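Esterase E25 (Uncultured bacterium, PDB 4Q05) probably hydrolyses carboxylic esters as a dimeric member of the GTSAG motif subfamily of the bacterial hormone-sensitive lipase family. Local coordinates at residues F325-I330 and Q345-E350; A229-T234 and G333-D338; S51-N56 and L339-T344; F133-G138 and I151-I156; P293-T298 and A349-F354. All coordinates share one frame; numbering follows the deposited sequence. Where two conformers were deposited one is given.

In the fold
All five contacts belong to one alpha/beta hydrolase chain. Contacts 1, 2, 4 and 5 reach its central sheet, in which strands 132-136, 200-205, 229-235, 294-299 and 322-327 follow one another in parallel. Helix 342-358 serves contacts 3, 1 and 5 in turn from its N-terminal end, so the last helix packs on the sheet, antiparallel to strands 294-299 and 322-327. Contact 4 closes first along the chain; contact 3 joins residues almost three hundred positions apart and encloses contacts 2 and 4. The centres of contacts 2 and 4 are about 8 Å apart, those of contacts 3 and 4 about 19 Å. Contact 1 lies where the second subunit is reached.

Contact 1 (F325-I330 and Q345-E350); sequences FVYEGI and QHAFAE. With NA (sodium ion), chain D.
Phe325 and Tyr327 project from strand 322-327, the outermost parallel strand of the alpha/beta hydrolase sheet within this chain, against one flank of helix 342-358. Strand and helix segments run antiparallel, their axes 10.5 Å apart. The Phe325 side chain meets that of Glu350 at about a right angle, with CE2 of the ring 3.7 Å from Glu350 CG. The planes of ring and carboxylate are inclined by 39°. Glu350 bends at chi2 (-77°), which brings the carboxylate across the outer end of the ring, Glu350 OE1 3.8 Å from Phe325 CZ. That oxygen has a stronger partner, a salt bridge to Arg316 of the second subunit, while Phe325 also stacks on Phe295 of the neighbouring strand. Tyr327 points its hydroxyl end at the helix: CE2 lies 4.0 Å from Ala347 CB, and its ring and that of His346 meet at their edges, neither over the other's face, planes at 78°. After Tyr327 the chain reverses in a type II turn with Gly329 at its third position, closed by Ile330 N to Tyr327 O. The same edge strand takes part in the dimer, for a sodium ion is bound jointly by His312 ND1 of the second subunit and by Val326 O, 2.9 Å from the metal.

Contact 2 (A229-T234 and G333-D338); sequences ALFLGT and GDYAVD
The probable active-site end of the alpha/beta hydrolase sheet is where Gly233 and Thr234, at the corner that follows strand segment 229-232, meet Gly333 and Tyr335 of the loop ahead of helix 342-358. Thr234 OG1 is hydrogen-bonded to both Asp302 OD2 and His332 ND1, a setting consistent with the Asp-His pair of the catalytic triad in this family. The torsion of Thr234 (chi1 -176°) sends OG1 to that pair and leaves CG2 between the backbone N and the carbonyl carbon, facing the loop. There CG2 meets the Tyr335 ring edge-on in its plane, 3.8 Å from CE2, and lies 3.7 Å from Gly333 N. Tyr335 runs its ring end-first at the corner, its OH 3.3 Å from Gly233 CA. A beta carbon on Gly233 would come within 2.1 Å of that oxygen, so the tight approach depends on the bare glycine. The hydroxyl itself is hydrogen-bonded to Glu152 OE2. Phe231 comes from the opposite direction, and the Tyr335 ring reaches it at the rim rather than over a face. Phe231 also touches the probable nucleophile elbow, so strand, elbow and loop pack together here. Within the loop a turn is closed by Ala336 N bonding to Gly333 O at 3.1 Å, and Tyr335 CE1 lies 4.1 Å from Phe231 CZ, near the plane of the Phe231 ring.

Contact 3 (S51-N56 and L339-T344); sequences SDVLYN and LTAPET
The starts of helices 52-59 and 342-358 lie side by side, with Val53 CA only 5.4 Å from Ala341 CA, and the N-terminal region is fastened to the last helix of the chain through a helix N-cap. Ser51 is that cap: its OG accepts from Leu54 N at 3.0 Å and donates to Glu343 OE1 at 2.7 Å. Glu343 receives a second bond from Ser51 N to OE2, 2.8 Å long and nearly straight (175°). Both oxygens are approached on their syn sides, so the carboxylate clasps one residue with two bonds that would hold it against turning. A bend at chi2 (84°) lets the Glu343 chain reach back to this helix end, whose dipole would probably favour the negative charge. With an alanine here in place of Glu343, Ser51 N and OG would probably lose their shared acceptor and the first turn of helix 52-59 would be less firmly fixed. Beside the polar clasp, Val53 packs with both branches on the start of helix 342-358: CG1 on Ala341 CB, CG2 on Pro342 CD, while Leu54 CD2 rests 3.6 Å from Glu343 OE2. Pro342 CD also presses on Ser51 CB at 3.5 Å.

Contact 4 (F133-G138 and I151-I156); sequences FVHTHG and IEAIVI
Glu152 OE1 is held by Ser205 OG and by a water that donates to it at 2.9 Å and accepts from Gly138 N at 2.7 Å. This joins strand 132-136 to helix 151-160, the first two elements of a beta-alpha-beta crossover completed by strand 164-168 in the alpha/beta hydrolase core. Gly138 belongs to a His-Gly-Gly sequence that, in hormone-sensitive lipase relatives, contributes to the oxyanion hole. Glu152 CG is anti to the backbone N (chi1 180°) and the chain stays extended at chi2 (-179°), which carries its carboxylate from the helix toward Gly138. The His135 ring is sandwiched: the backbone N of Ala153 lies over one face and that of His137 over the other, while Ala153 CB comes 3.5 Å from His135 CD2. His135 ND1 makes a weak hydrogen bond to Gly203 O; NE2, buried here, has no partner in the model. Nearer the start of the strand segment, Ile156 lies over one face of the Phe133 ring. Its CD1 touches Phe133 CE1 at 3.7 Å, and its CG2 sits 3.9 Å from the Phe133 centroid, 4° off the ring normal, in a CH-pi contact.

Contact 5 (P293-T298 and A349-F354); sequences PTFLIT and AELNAF
Leu351 CD1 lies over one face of the Phe295 ring, 4.2 Å from its centroid in a CH-pi contact, while Glu350 CB and Phe354 CD1 stand at its edge. The Phe354 ring in turn carries Phe295 CB over the centre of one face, 3.8 Å from its centroid and 11° off the normal, and meets the carbonyl carbon of Pro293 at its edge. The two rings form an edge-to-face pair, planes at 74° and centroids 5.5 Å apart, in which Phe295 presents the edge. Phe295 CG is anti to the backbone N (chi1 -178°), which drives the ring up to the helix until CE2 is 3.5 Å from Leu351 N. Phe354 CZ closes on Pro293 CB at 3.7 Å. An alanine in place of Phe354 would remove the face that Phe295 CB rests on and would probably open a gap beside Pro293, setting the Phe295 ring free to shift. Strand 294-299 and helix 342-358 run antiparallel here, the helix-on-sheet layering of an alpha/beta hydrolase fold.

Contact 1 (F325-I330 and Q345-E350)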
# COMPACT_ATOMS: atom_id res chain seq x y z
N PHE A 325 1.88 1.02 -5.46
CA PHE A 325 0.89 0.03 -5.87
C PHE A 325 1.05 -1.22 -5.01
O PHE A 325 2.13 -1.78 -4.91
CB PHE A 325 1.06 -0.31 -7.35
CG PHE A 325 0.86 0.87 -8.25
CD1 PHE A 325 1.87 1.79 -8.45
CD2 PHE A 325 -0.36 1.08 -8.86
CE1 PHE A 325 1.68 2.89 -9.26
CE2 PHE A 325 -0.57 2.18 -9.67
CZ PHE A 325 0.46 3.09 -9.87
N VAL A 326 -0.04 -1.62 -4.37
CA VAL A 326 -0.06 -2.81 -3.52
C VAL A 326 -1.15 -3.72 -4.05
O VAL A 326 -2.32 -3.35 -4.10
CB VAL A 326 -0.38 -2.46 -2.05
CG1 VAL A 326 -0.41 -3.73 -1.18
CG2 VAL A 326 0.65 -1.44 -1.50
N TYR A 327 -0.77 -4.92 -4.46
CA TYR A 327 -1.72 -5.85 -5.05
C TYR A 327 -2.17 -6.91 -4.07
O TYR A 327 -1.36 -7.60 -3.48
CB TYR A 327 -1.13 -6.50 -6.30
CG TYR A 327 -1.04 -5.50 -7.42
CD1 TYR A 327 -2.13 -5.27 -8.27
CD2 TYR A 327 0.11 -4.75 -7.61
CE1 TYR A 327 -2.06 -4.33 -9.28
CE2 TYR A 327 0.19 -3.81 -8.62
CZ TYR A 327 -0.90 -3.61 -9.45
OH TYR A 327 -0.81 -2.67 -10.45
N GLU A 328 -3.48 -7.03 -3.91
CA GLU A 328 -4.08 -8.12 -3.16
C GLU A 328 -3.51 -9.46 -3.63
O GLU A 328 -3.51 -9.74 -4.83
CB GLU A 328 -5.59 -8.10 -3.40
CG GLU A 328 -6.37 -9.25 -2.80
CD GLU A 328 -6.49 -9.13 -1.31
OE1 GLU A 328 -5.79 -8.27 -0.72
OE2 GLU A 328 -7.28 -9.90 -0.72
N GLY A 329 -3.04 -10.28 -2.69
CA GLY A 329 -2.57 -11.63 -2.97
C GLY A 329 -1.10 -11.74 -3.34
O GLY A 329 -0.50 -12.81 -3.27
N ILE A 330 -0.49 -10.61 -3.70
CA ILE A 330 0.87 -10.66 -4.22
C ILE A 330 1.96 -10.72 -3.15
O ILE A 330 1.98 -9.90 -2.22
CB ILE A 330 1.11 -9.51 -5.22
CG1 ILE A 330 0.60 -9.94 -6.60
CG2 ILE A 330 2.59 -9.11 -5.26
CD1 ILE A 330 1.10 -9.07 -7.75
N GLN A 345 -0.15 -7.00 -15.78
CA GLN A 345 -0.43 -6.17 -16.95
C GLN A 345 -0.72 -4.75 -16.52
O GLN A 345 -0.29 -3.79 -17.16
CB GLN A 345 -1.61 -6.73 -17.74
CG GLN A 345 -1.35 -8.09 -18.34
CD GLN A 345 -2.57 -8.62 -19.06
OE1 GLN A 345 -3.69 -8.16 -18.83
NE2 GLN A 345 -2.36 -9.60 -19.93
N HIS A 346 -1.46 -4.60 -15.43
CA HIS A 346 -1.79 -3.27 -14.94
C HIS A 346 -0.53 -2.58 -14.42
O HIS A 346 -0.21 -1.44 -14.77
CB HIS A 346 -2.83 -3.37 -13.83
CG HIS A 346 -3.07 -2.08 -13.11
ND1 HIS A 346 -3.31 -0.90 -13.77
CD2 HIS A 346 -3.12 -1.79 -11.79
CE1 HIS A 346 -3.50 0.07 -12.88
NE2 HIS A 346 -3.39 -0.45 -11.68
N ALA A 347 0.21 -3.31 -13.58
CA ALA A 347 1.38 -2.73 -12.93
C ALA A 347 2.33 -2.11 -13.96
O ALA A 347 2.82 -0.99 -13.79
CB ALA A 347 2.10 -3.80 -12.14
N PHE A 348 2.58 -2.83 -15.04
CA PHE A 348 3.56 -2.37 -16.00
C PHE A 348 2.99 -1.40 -17.02
O PHE A 348 3.70 -0.58 -17.57
CB PHE A 348 4.29 -3.57 -16.61
CG PHE A 348 5.18 -4.24 -15.62
CD1 PHE A 348 6.37 -3.64 -15.23
CD2 PHE A 348 4.79 -5.41 -14.99
CE1 PHE A 348 7.18 -4.22 -14.27
CE2 PHE A 348 5.60 -6.01 -14.04
CZ PHE A 348 6.80 -5.41 -13.67
N ALA A 349 1.68 -1.46 -17.24
CA ALA A 349 1.03 -0.36 -17.94
C ALA A 349 1.18 0.94 -17.13
O ALA A 349 1.47 2.00 -17.69
CB ALA A 349 -0.44 -0.68 -18.21
N GLU A 350 1.01 0.86 -15.81
CA GLU A 350 1.25 2.01 -14.95
C GLU A 350 2.73 2.45 -15.01
O GLU A 350 3.02 3.64 -15.07
CB GLU A 350 0.86 1.70 -13.50
CG GLU A 350 -0.64 1.47 -13.29
CD GLU A 350 -1.47 2.77 -13.26
OE1 GLU A 350 -0.89 3.88 -13.36
OE2 GLU A 350 -2.70 2.66 -13.15
NA NA D . -2.76 -0.49 -4.27

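Contact 2 (A229-T234 and G333-D338)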
# COMPACT_ATOMS: atom_id res chain seq x y z
N ALA A 229 13.74 8.66 -13.48
CA ALA A 229 12.74 7.92 -12.70
C ALA A 229 13.36 6.68 -12.07
O ALA A 229 14.33 6.14 -12.60
CB ALA A 229 11.57 7.51 -13.58
N LEU A 230 12.81 6.23 -10.94
CA LEU A 230 13.28 5.00 -10.33
C LEU A 230 12.13 4.02 -10.26
O LEU A 230 10.98 4.43 -10.11
CB LEU A 230 13.75 5.24 -8.90
CG LEU A 230 14.85 6.27 -8.69
CD1 LEU A 230 15.26 6.23 -7.22
CD2 LEU A 230 16.05 5.97 -9.59
N PHE A 231 12.45 2.74 -10.38
CA PHE A 231 11.51 1.67 -10.14
C PHE A 231 12.00 0.85 -8.95
O PHE A 231 13.12 0.33 -8.98
CB PHE A 231 11.41 0.78 -11.37
CG PHE A 231 10.59 -0.45 -11.16
CD1 PHE A 231 9.21 -0.36 -11.11
CD2 PHE A 231 11.20 -1.69 -11.00
CE1 PHE A 231 8.44 -1.50 -10.91
CE2 PHE A 231 10.45 -2.82 -10.81
CZ PHE A 231 9.06 -2.73 -10.76
N LEU A 232 11.19 0.77 -7.89
CA LEU A 232 11.54 -0.05 -6.74
C LEU A 232 10.45 -1.08 -6.46
O LEU A 232 9.44 -0.79 -5.80
CB LEU A 232 11.74 0.82 -5.50
CG LEU A 232 12.77 1.93 -5.63
CD1 LEU A 232 12.79 2.74 -4.34
CD2 LEU A 232 14.16 1.35 -5.91
N GLY A 233 10.61 -2.28 -6.99
CA GLY A 233 9.71 -3.36 -6.75
C GLY A 233 10.21 -4.11 -5.56
O GLY A 233 11.36 -4.40 -5.52
N THR A 234 9.32 -4.37 -4.61
CA THR A 234 9.60 -5.08 -3.38
C THR A 234 11.05 -4.88 -2.89
O THR A 234 11.81 -5.78 -2.79
CB THR A 234 9.18 -6.57 -3.48
OG1 THR A 234 9.37 -7.21 -2.25
CG2 THR A 234 9.94 -7.28 -4.55
N GLY A 333 7.89 -10.23 -5.31
CA GLY A 333 8.20 -10.47 -6.71
C GLY A 333 7.08 -11.05 -7.57
O GLY A 333 7.28 -11.24 -8.76
N ASP A 334 5.91 -11.31 -6.98
CA ASP A 334 4.83 -11.98 -7.71
C ASP A 334 4.23 -11.12 -8.81
O ASP A 334 3.42 -11.61 -9.60
CB ASP A 334 3.71 -12.42 -6.76
CG ASP A 334 4.00 -13.74 -6.10
OD1 ASP A 334 4.91 -14.45 -6.56
OD2 ASP A 334 3.29 -14.07 -5.11
N TYR A 335 4.60 -9.84 -8.85
CA TYR A 335 4.05 -8.92 -9.84
C TYR A 335 4.74 -9.13 -11.18
O TYR A 335 4.34 -8.54 -12.18
CB TYR A 335 4.25 -7.47 -9.39
CG TYR A 335 5.69 -7.15 -9.07
CD1 TYR A 335 6.59 -6.87 -10.09
CD2 TYR A 335 6.15 -7.16 -7.76
CE1 TYR A 335 7.92 -6.59 -9.81
CE2 TYR A 335 7.47 -6.88 -7.47
CZ TYR A 335 8.35 -6.60 -8.49
OH TYR A 335 9.66 -6.32 -8.21
N ALA A 336 5.79 -9.94 -11.20
CA ALA A 336 6.58 -10.14 -12.41
C ALA A 336 6.89 -11.61 -12.63
O ALA A 336 7.98 -11.97 -13.05
CB ALA A 336 7.87 -9.35 -12.33
N VAL A 337 5.92 -12.47 -12.34
CA VAL A 337 6.11 -13.91 -12.43
C VAL A 337 5.21 -14.52 -13.51
O VAL A 337 5.57 -15.49 -14.15
CB VAL A 337 5.85 -14.59 -11.07
CG1 VAL A 337 5.46 -16.04 -11.24
CG2 VAL A 337 7.09 -14.46 -10.17
N ASP A 338 4.04 -13.92 -13.72
CA ASP A 338 3.15 -14.39 -14.77
C ASP A 338 2.64 -13.22 -15.58
O ASP A 338 1.87 -12.39 -15.08
CB ASP A 338 1.98 -15.17 -14.16
CG ASP A 338 1.10 -15.83 -15.21
OD1 ASP A 338 0.86 -15.23 -16.29
OD2 ASP A 338 0.65 -16.95 -14.95

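Contact 3 (S51-N56 and L339-T344)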
# COMPACT_ATOMS: atom_id res chain seq x y z
N SER A 51 -7.12 -11.32 -9.24
CA SER A 51 -7.52 -11.81 -10.56
C SER A 51 -7.67 -13.33 -10.52
O SER A 51 -7.08 -14.00 -9.66
CB SER A 51 -6.47 -11.46 -11.61
OG SER A 51 -5.27 -12.20 -11.36
N ASP A 52 -8.43 -13.88 -11.45
CA ASP A 52 -8.49 -15.34 -11.58
C ASP A 52 -7.11 -15.94 -11.75
O ASP A 52 -6.79 -16.95 -11.13
CB ASP A 52 -9.40 -15.74 -12.73
CG ASP A 52 -10.85 -15.37 -12.47
OD1 ASP A 52 -11.18 -15.08 -11.29
OD2 ASP A 52 -11.65 -15.36 -13.43
N VAL A 53 -6.28 -15.32 -12.58
CA VAL A 53 -4.92 -15.83 -12.79
C VAL A 53 -4.15 -15.93 -11.47
O VAL A 53 -3.53 -16.95 -11.18
CB VAL A 53 -4.14 -14.94 -13.79
CG1 VAL A 53 -2.70 -15.42 -13.95
CG2 VAL A 53 -4.84 -14.90 -15.15
N LEU A 54 -4.17 -14.86 -10.68
CA LEU A 54 -3.40 -14.86 -9.43
C LEU A 54 -4.05 -15.78 -8.40
O LEU A 54 -3.37 -16.55 -7.70
CB LEU A 54 -3.27 -13.44 -8.87
CG LEU A 54 -2.48 -13.35 -7.58
CD1 LEU A 54 -1.08 -13.91 -7.79
CD2 LEU A 54 -2.41 -11.90 -7.07
N TYR A 55 -5.37 -15.73 -8.34
CA TYR A 55 -6.11 -16.64 -7.48
C TYR A 55 -5.72 -18.10 -7.76
O TYR A 55 -5.49 -18.89 -6.85
CB TYR A 55 -7.60 -16.46 -7.68
CG TYR A 55 -8.44 -17.35 -6.81
CD1 TYR A 55 -8.77 -18.64 -7.21
CD2 TYR A 55 -8.91 -16.91 -5.57
CE1 TYR A 55 -9.55 -19.47 -6.41
CE2 TYR A 55 -9.70 -17.74 -4.77
CZ TYR A 55 -10.01 -19.02 -5.19
OH TYR A 55 -10.78 -19.84 -4.41
N ASN A 56 -5.64 -18.45 -9.04
CA ASN A 56 -5.29 -19.83 -9.39
C ASN A 56 -3.84 -20.17 -9.03
O ASN A 56 -3.55 -21.24 -8.51
CB ASN A 56 -5.61 -20.12 -10.86
CG ASN A 56 -7.11 -20.20 -11.11
OD1 ASN A 56 -7.88 -20.58 -10.23
ND2 ASN A 56 -7.53 -19.83 -12.32
N LEU A 339 3.06 -13.15 -16.83
CA LEU A 339 2.76 -11.99 -17.66
C LEU A 339 1.27 -11.89 -17.99
O LEU A 339 0.81 -10.85 -18.46
CB LEU A 339 3.58 -12.02 -18.95
CG LEU A 339 5.11 -11.95 -18.89
CD1 LEU A 339 5.62 -10.57 -19.28
CD2 LEU A 339 5.67 -12.37 -17.53
N THR A 340 0.53 -12.97 -17.77
CA THR A 340 -0.92 -12.93 -18.04
C THR A 340 -1.75 -12.41 -16.85
O THR A 340 -2.95 -12.22 -16.99
CB THR A 340 -1.48 -14.30 -18.41
OG1 THR A 340 -1.48 -15.14 -17.25
CG2 THR A 340 -0.66 -14.96 -19.55
N ALA A 341 -1.14 -12.24 -15.69
CA ALA A 341 -1.91 -11.76 -14.54
C ALA A 341 -2.40 -10.34 -14.81
O ALA A 341 -1.62 -9.47 -15.19
CB ALA A 341 -1.07 -11.81 -13.27
N PRO A 342 -3.71 -10.10 -14.63
CA PRO A 342 -4.12 -8.70 -14.75
C PRO A 342 -3.30 -7.77 -13.85
O PRO A 342 -3.08 -6.64 -14.25
CB PRO A 342 -5.59 -8.74 -14.33
CG PRO A 342 -6.06 -10.10 -14.87
CD PRO A 342 -4.86 -11.03 -14.65
N GLU A 343 -2.86 -8.24 -12.68
CA GLU A 343 -2.08 -7.40 -11.77
C GLU A 343 -0.79 -6.93 -12.44
O GLU A 343 -0.41 -5.77 -12.37
CB GLU A 343 -1.71 -8.17 -10.50
CG GLU A 343 -2.88 -8.40 -9.54
CD GLU A 343 -3.73 -9.62 -9.90
OE1 GLU A 343 -3.47 -10.26 -10.94
OE2 GLU A 343 -4.66 -9.94 -9.13
N THR A 344 -0.13 -7.87 -13.09
CA THR A 344 1.11 -7.61 -13.80
C THR A 344 0.90 -6.72 -15.00
O THR A 344 1.66 -5.78 -15.24
CB THR A 344 1.73 -8.96 -14.23
OG1 THR A 344 2.02 -9.72 -13.06
CG2 THR A 344 2.99 -8.75 -15.04

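Contact 4 (F133-G138 and I151-I156)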
# COMPACT_ATOMS: atom_id res chain seq x y z
N PHE A 133 15.84 1.93 -19.70
CA PHE A 133 15.57 1.45 -18.36
C PHE A 133 16.74 0.59 -17.94
O PHE A 133 17.00 -0.46 -18.52
CB PHE A 133 14.28 0.63 -18.31
CG PHE A 133 13.87 0.23 -16.92
CD1 PHE A 133 14.56 -0.76 -16.24
CD2 PHE A 133 12.80 0.86 -16.29
CE1 PHE A 133 14.20 -1.12 -14.96
CE2 PHE A 133 12.44 0.51 -15.01
CZ PHE A 133 13.14 -0.48 -14.34
N VAL A 134 17.47 1.06 -16.93
CA VAL A 134 18.61 0.31 -16.43
C VAL A 134 18.14 -0.53 -15.25
O VAL A 134 17.67 -0.00 -14.24
CB VAL A 134 19.76 1.24 -16.03
CG1 VAL A 134 20.91 0.42 -15.46
CG2 VAL A 134 20.21 2.08 -17.24
N HIS A 135 18.25 -1.84 -15.40
CA HIS A 135 17.59 -2.73 -14.46
C HIS A 135 18.59 -3.41 -13.55
O HIS A 135 19.66 -3.84 -13.99
CB HIS A 135 16.79 -3.78 -15.24
CG HIS A 135 16.39 -4.95 -14.42
ND1 HIS A 135 15.44 -4.88 -13.42
CD2 HIS A 135 16.82 -6.24 -14.44
CE1 HIS A 135 15.30 -6.07 -12.86
NE2 HIS A 135 16.13 -6.91 -13.45
N THR A 136 18.26 -3.48 -12.26
CA THR A 136 19.12 -4.14 -11.29
C THR A 136 18.31 -5.27 -10.68
O THR A 136 17.32 -5.02 -9.99
CB THR A 136 19.57 -3.17 -10.19
OG1 THR A 136 18.42 -2.54 -9.63
CG2 THR A 136 20.46 -2.08 -10.79
N HIS A 137 18.72 -6.50 -10.95
CA HIS A 137 17.90 -7.66 -10.63
C HIS A 137 17.72 -7.87 -9.13
O HIS A 137 18.53 -7.39 -8.33
CB HIS A 137 18.46 -8.93 -11.30
CG HIS A 137 19.80 -9.36 -10.78
ND1 HIS A 137 19.97 -9.93 -9.53
CD2 HIS A 137 21.03 -9.30 -11.34
CE1 HIS A 137 21.24 -10.22 -9.35
NE2 HIS A 137 21.91 -9.86 -10.44
N GLY A 138 16.65 -8.56 -8.76
CA GLY A 138 16.37 -8.89 -7.38
C GLY A 138 17.04 -10.18 -6.96
O GLY A 138 18.06 -10.58 -7.52
N ILE A 151 14.99 -12.24 -16.09
CA ILE A 151 13.53 -12.44 -16.09
C ILE A 151 12.76 -11.15 -15.88
O ILE A 151 11.94 -10.76 -16.70
CB ILE A 151 13.09 -13.51 -15.08
CG1 ILE A 151 13.73 -14.85 -15.43
CG2 ILE A 151 11.56 -13.64 -15.07
CD1 ILE A 151 13.49 -15.93 -14.40
N GLU A 152 13.03 -10.45 -14.78
CA GLU A 152 12.27 -9.23 -14.52
C GLU A 152 12.52 -8.16 -15.59
O GLU A 152 11.63 -7.37 -15.91
CB GLU A 152 12.56 -8.69 -13.12
CG GLU A 152 11.80 -7.41 -12.80
CD GLU A 152 12.13 -6.87 -11.41
OE1 GLU A 152 13.30 -6.98 -10.97
OE2 GLU A 152 11.21 -6.34 -10.76
N ALA A 153 13.74 -8.13 -16.12
CA ALA A 153 14.10 -7.19 -17.18
C ALA A 153 13.27 -7.45 -18.42
O ALA A 153 12.84 -6.54 -19.12
CB ALA A 153 15.57 -7.32 -17.52
N ILE A 154 13.07 -8.73 -18.72
CA ILE A 154 12.26 -9.12 -19.86
C ILE A 154 10.81 -8.65 -19.66
O ILE A 154 10.18 -8.12 -20.59
CB ILE A 154 12.31 -10.63 -20.05
CG1 ILE A 154 13.72 -11.06 -20.48
CG2 ILE A 154 11.26 -11.10 -21.06
CD1 ILE A 154 13.99 -12.54 -20.28
N VAL A 155 10.30 -8.81 -18.44
CA VAL A 155 8.94 -8.39 -18.13
C VAL A 155 8.79 -6.88 -18.26
O VAL A 155 7.85 -6.38 -18.88
CB VAL A 155 8.52 -8.78 -16.70
CG1 VAL A 155 7.20 -8.12 -16.37
CG2 VAL A 155 8.44 -10.28 -16.55
N ILE A 156 9.73 -6.15 -17.66
CA ILE A 156 9.71 -4.71 -17.77
C ILE A 156 9.79 -4.29 -19.24
O ILE A 156 9.02 -3.45 -19.71
CB ILE A 156 10.88 -4.09 -16.97
CG1 ILE A 156 10.68 -4.33 -15.47
CG2 ILE A 156 11.00 -2.62 -17.28
CD1 ILE A 156 11.90 -3.95 -14.61
O HOH W 1 14.94 -9.32 -10.67

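Contact 5 (P293-T298 and A349-F354)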
# COMPACT_ATOMS: atom_id res chain seq x y z
N PRO A 293 11.48 10.88 -9.28
CA PRO A 293 10.17 10.25 -9.10
C PRO A 293 10.34 8.75 -9.03
O PRO A 293 11.06 8.17 -9.85
CB PRO A 293 9.42 10.64 -10.37
CG PRO A 293 10.01 11.99 -10.73
CD PRO A 293 11.47 11.87 -10.38
N THR A 294 9.67 8.12 -8.07
CA THR A 294 9.85 6.71 -7.80
C THR A 294 8.51 5.94 -7.85
O THR A 294 7.48 6.41 -7.37
CB THR A 294 10.52 6.52 -6.43
OG1 THR A 294 11.81 7.14 -6.47
CG2 THR A 294 10.68 5.04 -6.06
N PHE A 295 8.57 4.76 -8.45
CA PHE A 295 7.42 3.89 -8.63
C PHE A 295 7.70 2.67 -7.78
O PHE A 295 8.75 2.03 -7.93
CB PHE A 295 7.33 3.53 -10.12
CG PHE A 295 6.15 2.66 -10.51
CD1 PHE A 295 6.12 1.31 -10.18
CD2 PHE A 295 5.11 3.18 -11.27
CE1 PHE A 295 5.05 0.52 -10.58
CE2 PHE A 295 4.05 2.39 -11.68
CZ PHE A 295 4.02 1.05 -11.33
N LEU A 296 6.78 2.33 -6.88
CA LEU A 296 7.00 1.19 -5.98
C LEU A 296 5.84 0.21 -6.06
O LEU A 296 4.70 0.60 -6.20
CB LEU A 296 7.16 1.64 -4.52
CG LEU A 296 8.24 2.68 -4.22
CD1 LEU A 296 7.61 4.07 -4.19
CD2 LEU A 296 8.92 2.35 -2.89
N ILE A 297 6.16 -1.07 -5.94
CA ILE A 297 5.13 -2.10 -6.04
C ILE A 297 5.41 -3.22 -5.04
O ILE A 297 6.56 -3.59 -4.79
CB ILE A 297 5.01 -2.63 -7.49
CG1 ILE A 297 3.97 -3.75 -7.56
CG2 ILE A 297 6.33 -3.15 -7.99
CD1 ILE A 297 3.72 -4.22 -8.96
N THR A 298 4.34 -3.73 -4.45
CA THR A 298 4.43 -4.82 -3.50
C THR A 298 3.03 -5.45 -3.43
O THR A 298 2.22 -5.23 -4.32
CB THR A 298 4.94 -4.30 -2.12
OG1 THR A 298 5.01 -5.38 -1.18
CG2 THR A 298 4.01 -3.21 -1.58
N ALA A 349 1.68 -1.46 -17.24
CA ALA A 349 1.03 -0.36 -17.94
C ALA A 349 1.18 0.94 -17.13
O ALA A 349 1.47 2.00 -17.69
CB ALA A 349 -0.44 -0.68 -18.21
N GLU A 350 1.01 0.86 -15.81
CA GLU A 350 1.25 2.01 -14.95
C GLU A 350 2.73 2.45 -15.01
O GLU A 350 3.02 3.64 -15.07
CB GLU A 350 0.86 1.70 -13.50
CG GLU A 350 -0.64 1.47 -13.29
CD GLU A 350 -1.47 2.77 -13.26
OE1 GLU A 350 -0.89 3.88 -13.36
OE2 GLU A 350 -2.70 2.66 -13.15
N LEU A 351 3.65 1.49 -15.00
CA LEU A 351 5.07 1.84 -15.09
C LEU A 351 5.29 2.59 -16.40
O LEU A 351 5.93 3.64 -16.43
CB LEU A 351 5.96 0.59 -15.04
CG LEU A 351 7.46 0.89 -15.13
CD1 LEU A 351 7.86 1.93 -14.09
CD2 LEU A 351 8.32 -0.37 -15.00
N ASN A 352 4.75 2.04 -17.48
CA ASN A 352 4.87 2.69 -18.77
C ASN A 352 4.39 4.13 -18.72
O ASN A 352 5.07 5.03 -19.22
CB ASN A 352 4.09 1.92 -19.84
CG ASN A 352 4.05 2.67 -21.16
OD1 ASN A 352 4.95 2.55 -21.99
ND2 ASN A 352 3.01 3.45 -21.36
N ALA A 353 3.22 4.35 -18.13
CA ALA A 353 2.68 5.70 -18.01
C ALA A 353 3.61 6.57 -17.16
O ALA A 353 3.77 7.76 -17.41
CB ALA A 353 1.27 5.68 -17.44
N PHE A 354 4.22 5.95 -16.17
CA PHE A 354 5.09 6.65 -15.24
C PHE A 354 6.37 7.08 -15.94
O PHE A 354 6.86 8.19 -15.74
CB PHE A 354 5.39 5.71 -14.06
CG PHE A 354 6.18 6.34 -12.96
CD1 PHE A 354 5.54 7.01 -11.93
CD2 PHE A 354 7.56 6.24 -12.94
CE1 PHE A 354 6.26 7.58 -10.89
CE2 PHE A 354 8.29 6.80 -11.90
CZ PHE A 354 7.64 7.47 -10.88